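Local coordinates for DNAation factor-related protein 4 (Drosophila melanogaster, PDB 5XPC) that probably acts as an apoptotic DNA endonuclease, this chain being its CIDE domain, a module that forms higher-order assemblies important for DNA fragmentation, at residues K13-D16 / R21-G24; N17-K22 / A85-E90. One frame throughout, in Å; residues are numbered along the deposited sequence.

Contact 1. Residues K13-D16 / R21-G24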
loop_
_atom_site.group_PDB
_atom_site.type_symbol
_atom_site.label_atom_id
_atom_site.label_comp_id
_atom_site.label_asym_id
_atom_site.label_seq_id
_atom_site.Cartn_x
_atom_site.Cartn_y
_atom_site.Cartn_z
ATOM N N LYS B 13 3.633 21.563 -5.580
ATOM C CA LYS B 13 4.671 22.325 -4.897
ATOM C C LYS B 13 6.039 21.831 -5.347
ATOM O O LYS B 13 6.268 20.617 -5.427
ATOM C CB LYS B 13 4.537 22.215 -3.376
ATOM C CG LYS B 13 3.236 22.835 -2.861
ATOM C CD LYS B 13 3.030 22.584 -1.375
ATOM C CE LYS B 13 1.682 23.121 -0.915
ATOM N NZ LYS B 13 1.558 22.982 0.563
ATOM N N VAL B 14 6.933 22.773 -5.644
ATOM C CA VAL B 14 8.261 22.483 -6.181
ATOM C C VAL B 14 9.293 23.307 -5.429
ATOM O O VAL B 14 9.120 24.520 -5.243
ATOM C CB VAL B 14 8.347 22.779 -7.692
ATOM C CG1 VAL B 14 9.776 22.524 -8.225
ATOM C CG2 VAL B 14 7.329 21.943 -8.460
ATOM N N THR B 15 10.373 22.656 -5.011
ATOM C CA THR B 15 11.513 23.352 -4.449
ATOM C C THR B 15 12.770 22.675 -4.977
ATOM O O THR B 15 12.704 21.678 -5.705
ATOM C CB THR B 15 11.429 23.365 -2.907
ATOM O OG1 THR B 15 12.438 24.222 -2.358
ATOM C CG2 THR B 15 11.546 21.939 -2.334
ATOM N N ASP B 16 13.923 23.234 -4.643
ATOM C CA ASP B 16 15.178 22.626 -5.049
ATOM C C ASP B 16 15.712 21.765 -3.908
ATOM O O ASP B 16 15.101 21.645 -2.841
ATOM C CB ASP B 16 16.189 23.683 -5.510
ATOM C CG ASP B 16 16.449 24.766 -4.474
ATOM O OD1 ASP B 16 16.093 24.594 -3.292
ATOM O OD2 ASP B 16 17.041 25.801 -4.852
ATOM N N ARG B 21 14.184 28.155 -2.319
ATOM C CA ARG B 21 12.999 28.856 -2.785
ATOM C C ARG B 21 11.908 27.826 -3.022
ATOM O O ARG B 21 12.186 26.693 -3.434
ATOM C CB ARG B 21 13.283 29.661 -4.065
ATOM C CG ARG B 21 14.124 30.915 -3.815
ATOM C CD ARG B 21 14.566 31.600 -5.103
ATOM N NE ARG B 21 15.472 30.777 -5.903
ATOM C CZ ARG B 21 15.222 30.381 -7.148
ATOM N NH1 ARG B 21 14.089 30.739 -7.745
ATOM N NH2 ARG B 21 16.111 29.638 -7.805
ATOM N N LYS B 22 10.666 28.216 -2.740
ATOM C CA LYS B 22 9.536 27.294 -2.709
ATOM C C LYS B 22 8.394 27.892 -3.512
ATOM O O LYS B 22 7.977 29.022 -3.246
ATOM C CB LYS B 22 9.092 27.032 -1.263
ATOM C CG LYS B 22 10.229 26.604 -0.354
ATOM C CD LYS B 22 9.771 26.366 1.072
ATOM C CE LYS B 22 10.972 26.127 1.977
ATOM N NZ LYS B 22 10.617 25.390 3.220
ATOM N N TYR B 23 7.902 27.153 -4.500
ATOM C CA TYR B 23 6.861 27.665 -5.376
ATOM C C TYR B 23 5.693 26.700 -5.444
ATOM O O TYR B 23 5.887 25.490 -5.605
ATOM C CB TYR B 23 7.387 27.907 -6.787
ATOM C CG TYR B 23 8.492 28.918 -6.833
ATOM C CD1 TYR B 23 9.826 28.518 -6.852
ATOM C CD2 TYR B 23 8.209 30.279 -6.832
ATOM C CE1 TYR B 23 10.847 29.455 -6.886
ATOM C CE2 TYR B 23 9.223 31.216 -6.871
ATOM C CZ TYR B 23 10.539 30.798 -6.897
ATOM O OH TYR B 23 11.552 31.734 -6.930
ATOM N N GLY B 24 4.483 27.244 -5.325
ATOM C CA GLY B 24 3.292 26.530 -5.748
ATOM C C GLY B 24 3.081 26.841 -7.217
ATOM O O GLY B 24 3.170 28.000 -7.631
#

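Contact 2. Residues N17-K22 / A85-E90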
loop_
_atom_site.group_PDB
_atom_site.type_symbol
_atom_site.label_atom_id
_atom_site.label_comp_id
_atom_site.label_asym_id
_atom_site.label_seq_id
_atom_site.Cartn_x
_atom_site.Cartn_y
_atom_site.Cartn_z
ATOM N N ASN B 17 16.860 21.133 -4.145
ATOM C CA ASN B 17 17.356 20.166 -3.173
ATOM C C ASN B 17 17.732 20.832 -1.853
ATOM O O ASN B 17 17.686 20.188 -0.797
ATOM C CB ASN B 17 18.540 19.400 -3.756
ATOM C CG ASN B 17 18.758 18.072 -3.063
ATOM O OD1 ASN B 17 17.799 17.406 -2.655
ATOM N ND2 ASN B 17 20.016 17.676 -2.925
ATOM N N GLU B 18 18.068 22.119 -1.884
ATOM C CA GLU B 18 18.419 22.849 -0.673
ATOM C C GLU B 18 17.240 23.586 -0.050
ATOM O O GLU B 18 17.416 24.237 0.988
ATOM C CB GLU B 18 19.551 23.834 -0.972
ATOM C CG GLU B 18 20.873 23.157 -1.245
ATOM C CD GLU B 18 21.288 22.253 -0.103
ATOM O OE1 GLU B 18 21.187 22.688 1.063
ATOM O OE2 GLU B 18 21.690 21.100 -0.365
ATOM N N ARG B 19 16.049 23.495 -0.649
ATOM C CA ARG B 19 14.848 24.147 -0.124
ATOM C C ARG B 19 15.049 25.658 0.006
ATOM O O ARG B 19 14.586 26.284 0.960
ATOM C CB ARG B 19 14.424 23.535 1.216
ATOM C CG ARG B 19 13.633 22.230 1.115
ATOM C CD ARG B 19 14.510 21.035 0.723
ATOM N NE ARG B 19 13.810 19.762 0.920
ATOM C CZ ARG B 19 14.284 18.573 0.552
ATOM N NH1 ARG B 19 15.466 18.479 -0.048
ATOM N NH2 ARG B 19 13.571 17.475 0.774
ATOM N N THR B 20 15.744 26.249 -0.970
ATOM C CA THR B 20 16.096 27.667 -0.896
ATOM C C THR B 20 14.931 28.559 -1.295
ATOM O O THR B 20 14.735 29.629 -0.707
ATOM C CB THR B 20 17.284 27.981 -1.804
ATOM O OG1 THR B 20 16.903 27.773 -3.173
ATOM C CG2 THR B 20 18.499 27.122 -1.454
ATOM N N ARG B 21 14.184 28.155 -2.319
ATOM C CA ARG B 21 12.999 28.856 -2.785
ATOM C C ARG B 21 11.908 27.826 -3.022
ATOM O O ARG B 21 12.186 26.693 -3.434
ATOM C CB ARG B 21 13.283 29.661 -4.065
ATOM C CG ARG B 21 14.124 30.915 -3.815
ATOM C CD ARG B 21 14.566 31.600 -5.103
ATOM N NE ARG B 21 15.472 30.777 -5.903
ATOM C CZ ARG B 21 15.222 30.381 -7.148
ATOM N NH1 ARG B 21 14.089 30.739 -7.745
ATOM N NH2 ARG B 21 16.111 29.638 -7.805
ATOM N N LYS B 22 10.666 28.216 -2.740
ATOM C CA LYS B 22 9.536 27.294 -2.709
ATOM C C LYS B 22 8.394 27.892 -3.512
ATOM O O LYS B 22 7.977 29.022 -3.246
ATOM C CB LYS B 22 9.092 27.032 -1.263
ATOM C CG LYS B 22 10.229 26.604 -0.354
ATOM C CD LYS B 22 9.771 26.366 1.072
ATOM C CE LYS B 22 10.972 26.127 1.977
ATOM N NZ LYS B 22 10.617 25.390 3.220
ATOM N N ALA B 85 12.779 13.642 5.250
ATOM C CA ALA B 85 13.281 13.131 6.521
ATOM C C ALA B 85 14.760 13.457 6.702
ATOM O O ALA B 85 15.172 13.944 7.761
ATOM C CB ALA B 85 13.044 11.625 6.609
ATOM N N ASP B 86 15.577 13.199 5.675
ATOM C CA ASP B 86 17.005 13.478 5.794
ATOM C C ASP B 86 17.273 14.973 5.914
ATOM O O ASP B 86 18.162 15.390 6.664
ATOM C CB ASP B 86 17.763 12.897 4.602
ATOM C CG ASP B 86 17.797 11.389 4.618
ATOM O OD1 ASP B 86 17.548 10.800 5.692
ATOM O OD2 ASP B 86 18.069 10.793 3.556
ATOM N N PHE B 87 16.516 15.797 5.184
ATOM C CA PHE B 87 16.747 17.237 5.232
ATOM C C PHE B 87 16.370 17.814 6.592
ATOM O O PHE B 87 17.107 18.636 7.148
ATOM C CB PHE B 87 15.967 17.930 4.118
ATOM C CG PHE B 87 16.259 19.400 3.999
ATOM C CD1 PHE B 87 17.368 19.843 3.295
ATOM C CD2 PHE B 87 15.422 20.341 4.586
ATOM C CE1 PHE B 87 17.643 21.200 3.183
ATOM C CE2 PHE B 87 15.692 21.699 4.476
ATOM C CZ PHE B 87 16.802 22.126 3.773
ATOM N N GLU B 88 15.225 17.396 7.139
ATOM C CA GLU B 88 14.839 17.830 8.478
ATOM C C GLU B 88 15.832 17.333 9.521
ATOM O O GLU B 88 16.154 18.049 10.476
ATOM C CB GLU B 88 13.421 17.342 8.787
ATOM C CG GLU B 88 13.161 16.953 10.239
ATOM C CD GLU B 88 12.979 18.153 11.150
ATOM O OE1 GLU B 88 12.558 19.216 10.653
ATOM O OE2 GLU B 88 13.239 18.028 12.365
ATOM N N PHE B 89 16.344 16.115 9.341
ATOM C CA PHE B 89 17.332 15.572 10.269
ATOM C C PHE B 89 18.594 16.427 10.294
ATOM O O PHE B 89 19.065 16.826 11.365
ATOM C CB PHE B 89 17.651 14.125 9.885
ATOM C CG PHE B 89 18.597 13.439 10.825
ATOM C CD1 PHE B 89 18.133 12.876 12.003
ATOM C CD2 PHE B 89 19.947 13.337 10.522
ATOM C CE1 PHE B 89 19.000 12.240 12.874
ATOM C CE2 PHE B 89 20.820 12.698 11.385
ATOM C CZ PHE B 89 20.346 12.151 12.565
ATOM N N GLU B 90 19.153 16.724 9.115
ATOM C CA GLU B 90 20.333 17.581 9.040
ATOM C C GLU B 90 20.034 18.992 9.535
ATOM O O GLU B 90 20.904 19.634 10.134
ATOM C CB GLU B 90 20.863 17.622 7.606
ATOM C CG GLU B 90 21.410 16.291 7.104
ATOM C CD GLU B 90 21.484 16.219 5.586
ATOM O OE1 GLU B 90 21.761 15.122 5.052
ATOM O OE2 GLU B 90 21.258 17.258 4.928
#

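Contact 1. Residues K13-D16 / R21-G24
Lys13-Asp16 and Arg21-Gly24 meet as the two arms of an antiparallel beta hairpin, strands 10-15 and 22-27, which opens the ubiquitin-like fold of the CIDE domain. The short strand axes run at 158° to each other. Val14 and Tyr23 form the hydrogen-bonded pair: Val14 N donates a hydrogen bond to Tyr23 O at 2.9 Å, and Tyr23 N donates one to Val14 O at 3.0 Å, both bonds nearly straight. Beside them Lys13 and Gly24 make a non-hydrogen-bonded pair, where Lys13 CA-H points at Tyr23 O (3.5 Å). The side chains of Val14 and Tyr23 share one face of the sheet; Val14 is packed there against Leu33 and Ala37 of helix 30-40, the helix that crosses the sheet. Lys13 and Thr15 lie on the other face. The extended chain of Lys13 leads off to a salt bridge with Asp53 of the second subunit, and Tyr23 and Gly24 pair in a parallel ladder with a strand of that subunit, so the sheet extends across that interface. Toward the turn a side chain takes over from the backbone. Thr15 holds OG1 opposite its own backbone N (chi1 -171°), and the hydroxyl donates to Arg21 O at 2.7 Å, arriving from above the carbonyl plane. Arg21 also bonds within its own segment: it reaches past Lys22 to the phenol of Tyr23, helping to hold the outer end of that ring, and also donates to Lys40 O. Arg21 NH1 donates to Tyr23 OH at 2.8 Å, with the oxygen lying in the guanidinium plane.

Contact 2. Residues N17-K22 / A85-E90
Phe87 and Arg19 stack face to face where the last helix of this construct, 84-92, lies beside the hairpin loop 17-22, a surface contact at the margin of the ubiquitin-like CIDE fold. Along the helix, Ala85 O accepts from Phe89 N at 2.9 Å, and Asp86 O does the same for Glu90 N. Phe87, one residue on, carries the contact. Its CG stands opposite the backbone N (chi1 -174°), which sends the ring out from the helix toward the loop. Arg19 CD sits 3.8 Å from the ring centroid, almost exactly on its normal, a CH-pi contact, while the guanidinium lies further back, flat over the CB-CG end with its plane only 8° from that of the ring. The two side chains therefore slide past each other in opposite directions, and the cation-pi contact is off-centre, Arg19 CZ being 4.6 Å from the ring centroid. The far end of the ring reaches the loop backbone, Phe87 CZ lying 3.5 Å from Glu18 O. Glu90, a turn later, leans on Thr82. Arg19 can lie this way because its chain turns about the CB-CG bond (chi2 74°) and because NH2 bonds Asp84 in a salt bridge and also Thr82 O. An alanine in place of Arg19 is likely to uncover this face of Phe87 and leave Asp84 without its cationic mate. On the loop side the guanidinium is tied back by Arg19 NH1, which donates to Asn17 O at 2.9 Å in the guanidinium plane.

The two contacts follow one another along the chain: contact 1 pairs the arms of the first hairpin, and contact 2 uses the loop between them, so that Arg21 and Lys22 belong to both. Their centres lie 11 Å apart, and they meet where Thr15 OG1 comes 4.1 Å from Thr20 N. Contact 1 is local and partly buried, whereas contact 2 lies at the surface and brings in helix 84-92, more than sixty residues later. The loop of the hairpin thus ties the edge of the sheet to that helix. The second subunit is reached mainly through the paired strand of contact 1, and in contact 2 through Arg21, Lys22 and Glu88 and not the stack, consistent with a part in higher-order assembly.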